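Local coordinates for protein IclR transcriptional regulator (Thermotoga maritima, PDB 1MKM) that probably binds DNA through a winged helix-turn-helix domain and represses transcription as a member of the IclR family, at residues S135-K140 / G185-N190; T98-L103 / S216-A221. One frame throughout, in Å; residues are numbered along the deposited sequence.

Both contacts are buried in the C-terminal, GAF-related domain and meet at one six-stranded antiparallel sheet. Interaction 2 lies inside the sheet, where 98-103 and 216-221 pair as neighbouring inner strands by backbone hydrogen bonds. Interaction 1 sits at its margin: the start of helix 137-143 rests on 187-190, an outermost strand within the chain, through small side chains and one lysine, with no backbone bond between the segments. Their centres are about 10 Å apart, and the helix joins them directly, Ser138 OG lying 3.3 Å from Ile102 CD1. Both contacts border the zinc region: interaction 1 contains the zinc ligand Asp189, whereas interaction 2 brings Ser216 and Ser218 close by.

Interaction 1. Residues S135-K140 / G185-N190; sequences STASGK and GYAVDN
Ala137, in the first turn of helix 137-143, packs between Ala187 and Asp189 of strand 187-190, an outermost strand of the antiparallel sheet in the GAF-related domain. The tight part is built from small groups. The methyls of the two alanines meet, CB of Ala137 lying 4.3 Å from CB of Ala187, and the latter atom also stands 3.6 Å from Ala137 O. Two residues along the strand, Asp189 CB lies 3.9 Å from Ala137 N, which brings the aspartate against the start of the helix. Its CG is anti to the backbone N (chi1 164°), and the carboxylate reaches past Ala137 to the carbonyl of Ser135. That contact is not a bond: OD1 of Asp189 instead accepts from the backbone N of Glu192 and of Asn193, which probably holds the carboxylate's rotation. Asp189 is a zinc ligand in a structure of this protein, as is neighbouring Cys199, and a zinc ion lies about 4 Å from the side chain of Ala137. Between the two inward residues, Val188 turns its side chain away from the helix and is partly exposed; Asn190, beyond them, is exposed and also turns away. Lys140 crosses the buried flank: its chain runs extended past Ala187 and then bends at chi3 (-67°). The position of its amine is less certain, but as modelled it forms salt bridges with Glu192 and Glu177, and NZ of Lys140 donates to the main-chain O of Val188 at 3.0 Å.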
loop_
_atom_site.group_PDB
_atom_site.type_symbol
_atom_site.label_atom_id
_atom_site.label_comp_id
_atom_site.label_asym_id
_atom_site.label_seq_id
_atom_site.Cartn_x
_atom_site.Cartn_y
_atom_site.Cartn_z
ATOM N N SER B 135 10.035 -1.479 37.903
ATOM C CA SER B 135 11.024 -0.942 36.963
ATOM C C SER B 135 10.433 0.056 35.971
ATOM O O SER B 135 11.134 0.550 35.092
ATOM C CB SER B 135 11.709 -2.072 36.189
ATOM O OG SER B 135 10.793 -2.739 35.339
ATOM N N THR B 136 9.150 0.358 36.122
ATOM C CA THR B 136 8.483 1.288 35.226
ATOM C C THR B 136 7.918 2.503 35.990
ATOM O O THR B 136 7.527 2.385 37.153
ATOM C CB THR B 136 7.361 0.554 34.454
ATOM O OG1 THR B 136 6.910 1.368 33.368
ATOM C CG2 THR B 136 6.193 0.255 35.365
ATOM N N ALA B 137 7.883 3.666 35.337
ATOM C CA ALA B 137 7.380 4.895 35.964
ATOM C C ALA B 137 5.911 4.823 36.377
ATOM O O ALA B 137 5.566 5.059 37.539
ATOM C CB ALA B 137 7.593 6.081 35.039
ATOM N N SER B 138 5.036 4.531 35.424
ATOM C CA SER B 138 3.624 4.417 35.753
ATOM C C SER B 138 3.477 3.334 36.846
ATOM O O SER B 138 2.544 3.363 37.649
ATOM C CB SER B 138 2.822 4.045 34.493
ATOM O OG SER B 138 3.389 2.929 33.822
ATOM N N GLY B 139 4.418 2.391 36.872
ATOM C CA GLY B 139 4.387 1.329 37.861
ATOM C C GLY B 139 4.691 1.805 39.272
ATOM O O GLY B 139 3.890 1.613 40.183
ATOM N N LYS B 140 5.854 2.422 39.462
ATOM C CA LYS B 140 6.235 2.932 40.775
ATOM C C LYS B 140 5.260 4.028 41.166
ATOM O O LYS B 140 4.905 4.171 42.328
ATOM C CB LYS B 140 7.665 3.473 40.740
ATOM C CG LYS B 140 8.695 2.405 40.413
ATOM C CD LYS B 140 10.101 2.959 40.315
ATOM C CE LYS B 140 10.250 3.889 39.124
ATOM N NZ LYS B 140 11.672 4.296 38.929
ATOM N N GLY B 185 5.174 13.730 43.349
ATOM C CA GLY B 185 3.810 13.463 42.933
ATOM C C GLY B 185 3.809 12.678 41.633
ATOM O O GLY B 185 2.766 12.493 41.013
ATOM N N TYR B 186 4.990 12.225 41.217
ATOM C CA TYR B 186 5.151 11.447 39.991
ATOM C C TYR B 186 6.460 10.663 40.037
ATOM O O TYR B 186 7.266 10.850 40.948
ATOM C CB TYR B 186 5.158 12.361 38.760
ATOM C CG TYR B 186 6.255 13.400 38.769
ATOM C CD1 TYR B 186 6.038 14.669 39.318
ATOM C CD2 TYR B 186 7.516 13.114 38.246
ATOM C CE1 TYR B 186 7.048 15.627 39.345
ATOM C CE2 TYR B 186 8.535 14.060 38.269
ATOM C CZ TYR B 186 8.293 15.315 38.819
ATOM O OH TYR B 186 9.292 16.256 38.840
ATOM N N ALA B 187 6.675 9.796 39.050
ATOM C CA ALA B 187 7.894 8.999 38.995
ATOM C C ALA B 187 8.688 9.224 37.723
ATOM O O ALA B 187 8.228 9.894 36.795
ATOM C CB ALA B 187 7.562 7.537 39.122
ATOM N N VAL B 188 9.888 8.655 37.692
ATOM C CA VAL B 188 10.767 8.763 36.542
ATOM C C VAL B 188 11.506 7.447 36.362
ATOM O O VAL B 188 12.002 6.874 37.333
ATOM C CB VAL B 188 11.811 9.880 36.730
ATOM C CG1 VAL B 188 12.803 9.863 35.586
ATOM C CG2 VAL B 188 11.121 11.242 36.823
ATOM N N ASP B 189 11.567 6.963 35.124
ATOM C CA ASP B 189 12.262 5.720 34.828
ATOM C C ASP B 189 13.555 6.011 34.093
ATOM O O ASP B 189 13.584 6.069 32.863
ATOM C CB ASP B 189 11.391 4.785 33.980
ATOM C CG ASP B 189 12.201 3.666 33.336
ATOM O OD1 ASP B 189 13.239 3.302 33.916
ATOM O OD2 ASP B 189 11.816 3.141 32.267
ATOM N N ASN B 190 14.630 6.206 34.844
ATOM C CA ASN B 190 15.911 6.476 34.222
ATOM C C ASN B 190 16.470 5.158 33.712
ATOM O O ASN B 190 17.338 4.562 34.343
ATOM C CB ASN B 190 16.877 7.107 35.224
ATOM C CG ASN B 190 18.194 7.516 34.586
ATOM O OD1 ASN B 190 18.228 8.359 33.690
ATOM N ND2 ASN B 190 19.288 6.914 35.046
#

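Interaction 2. Residues T98-L103 / S216-A221; sequences TVHLIL and SISGVA
His100 and Ser216 form a hydrogen-bonded antiparallel pair, closed by His100 N to Ser216 O (2.9 Å) and Ser216 N to His100 O (3.0 Å). At Thr98 and Ser218 the pairing is uneven: Ser218 N donates to Thr98 O at 2.8 Å and nearly straight (168°), whereas the return bond from Thr98 N to Ser218 O is weak. Val99 and Ile217, the non-hydrogen-bonded pair between them, face Ile91 of helix 79-93. On the other face, His100 CB lies 4.0 Å from Ser216 OG. With CG beside the backbone N (chi1 -64°), the ring leads toward Ser218; its CD2 comes 3.0 Å from Ser218 OG, which sits at the ring edge near its plane. At the tip, NE2 of His100 is farther off, 3.7 Å from Ser218 OG, and the ring also meets that of Tyr111. An alanine at His100 would probably open a gap between Ser218 and Tyr111, leaving the serine side chain freer to turn. Ser216 OG and Ser218 OG are buried without a hydrogen-bond partner in the model, which implies that across this contact the backbone carries the polar bonding and the two hydroxyls appear to act by packing.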
loop_
_atom_site.group_PDB
_atom_site.type_symbol
_atom_site.label_atom_id
_atom_site.label_comp_id
_atom_site.label_asym_id
_atom_site.label_seq_id
_atom_site.Cartn_x
_atom_site.Cartn_y
_atom_site.Cartn_z
ATOM N N THR B 98 4.986 9.118 22.906
ATOM C CA THR B 98 4.094 7.983 23.086
ATOM C C THR B 98 3.571 8.059 24.528
ATOM O O THR B 98 4.300 8.437 25.445
ATOM C CB THR B 98 4.852 6.667 22.858
ATOM O OG1 THR B 98 5.345 6.641 21.511
ATOM C CG2 THR B 98 3.954 5.472 23.088
ATOM N N VAL B 99 2.302 7.713 24.703
ATOM C CA VAL B 99 1.616 7.752 25.993
ATOM C C VAL B 99 1.085 6.359 26.342
ATOM O O VAL B 99 0.546 5.681 25.472
ATOM C CB VAL B 99 0.410 8.715 25.913
ATOM C CG1 VAL B 99 -0.321 8.796 27.259
ATOM C CG2 VAL B 99 0.884 10.085 25.455
ATOM N N HIS B 100 1.235 5.934 27.597
ATOM C CA HIS B 100 0.733 4.630 28.030
ATOM C C HIS B 100 -0.206 4.789 29.204
ATOM O O HIS B 100 -0.140 5.769 29.944
ATOM C CB HIS B 100 1.869 3.698 28.466
ATOM C CG HIS B 100 2.812 3.330 27.367
ATOM N ND1 HIS B 100 2.610 2.241 26.547
ATOM C CD2 HIS B 100 3.960 3.913 26.946
ATOM C CE1 HIS B 100 3.593 2.166 25.668
ATOM N NE2 HIS B 100 4.427 3.169 25.887
ATOM N N LEU B 101 -1.090 3.813 29.364
ATOM C CA LEU B 101 -2.031 3.786 30.474
ATOM C C LEU B 101 -2.039 2.347 30.951
ATOM O O LEU B 101 -2.506 1.456 30.232
ATOM C CB LEU B 101 -3.443 4.178 30.025
ATOM C CG LEU B 101 -4.478 4.078 31.159
ATOM C CD1 LEU B 101 -4.198 5.171 32.154
ATOM C CD2 LEU B 101 -5.922 4.193 30.639
ATOM N N ILE B 102 -1.505 2.107 32.145
ATOM C CA ILE B 102 -1.471 0.750 32.679
ATOM C C ILE B 102 -2.499 0.552 33.771
ATOM O O ILE B 102 -2.632 1.390 34.662
ATOM C CB ILE B 102 -0.077 0.380 33.232
ATOM C CG1 ILE B 102 0.142 1.003 34.607
ATOM C CG2 ILE B 102 0.993 0.885 32.295
ATOM C CD1 ILE B 102 1.467 0.590 35.244
ATOM N N LEU B 103 -3.231 -0.558 33.683
ATOM C CA LEU B 103 -4.270 -0.916 34.664
ATOM C C LEU B 103 -3.643 -1.714 35.788
ATOM O O LEU B 103 -2.967 -2.700 35.530
ATOM C CB LEU B 103 -5.356 -1.780 34.005
ATOM C CG LEU B 103 -6.497 -2.337 34.865
ATOM C CD1 LEU B 103 -7.391 -1.204 35.360
ATOM C CD2 LEU B 103 -7.314 -3.318 34.030
ATOM N N SER B 216 1.653 7.402 31.661
ATOM C CA SER B 216 3.025 7.851 31.547
ATOM C C SER B 216 3.394 8.263 30.134
ATOM O O SER B 216 2.710 7.911 29.167
ATOM C CB SER B 216 3.989 6.770 32.058
ATOM O OG SER B 216 3.915 5.583 31.301
ATOM N N ILE B 217 4.464 9.042 30.024
ATOM C CA ILE B 217 4.952 9.490 28.728
ATOM C C ILE B 217 6.215 8.689 28.509
ATOM O O ILE B 217 7.022 8.547 29.425
ATOM C CB ILE B 217 5.277 10.995 28.729
ATOM C CG1 ILE B 217 3.972 11.805 28.687
ATOM C CG2 ILE B 217 6.197 11.325 27.583
ATOM C CD1 ILE B 217 4.168 13.316 28.830
ATOM N N SER B 218 6.400 8.172 27.301
ATOM C CA SER B 218 7.569 7.359 27.040
ATOM C C SER B 218 8.314 7.769 25.790
ATOM O O SER B 218 7.711 8.117 24.788
ATOM C CB SER B 218 7.142 5.888 26.947
ATOM O OG SER B 218 6.248 5.577 28.013
ATOM N N GLY B 219 9.636 7.724 25.852
ATOM C CA GLY B 219 10.421 8.082 24.692
ATOM C C GLY B 219 11.889 7.776 24.888
ATOM O O GLY B 219 12.279 7.207 25.908
ATOM N N VAL B 220 12.706 8.144 23.914
ATOM C CA VAL B 220 14.127 7.896 24.037
ATOM C C VAL B 220 14.710 8.778 25.138
ATOM O O VAL B 220 14.250 9.903 25.368
ATOM C CB VAL B 220 14.868 8.169 22.719
ATOM C CG1 VAL B 220 16.343 7.836 22.886
ATOM C CG2 VAL B 220 14.267 7.328 21.609
ATOM N N ALA B 221 15.722 8.241 25.810
ATOM C CA ALA B 221 16.394 8.903 26.916
ATOM C C ALA B 221 16.809 10.339 26.630
ATOM O O ALA B 221 16.581 11.235 27.454
ATOM C CB ALA B 221 17.605 8.083 27.326
HETATM O O HOH W 1 7.938 8.944 22.519
#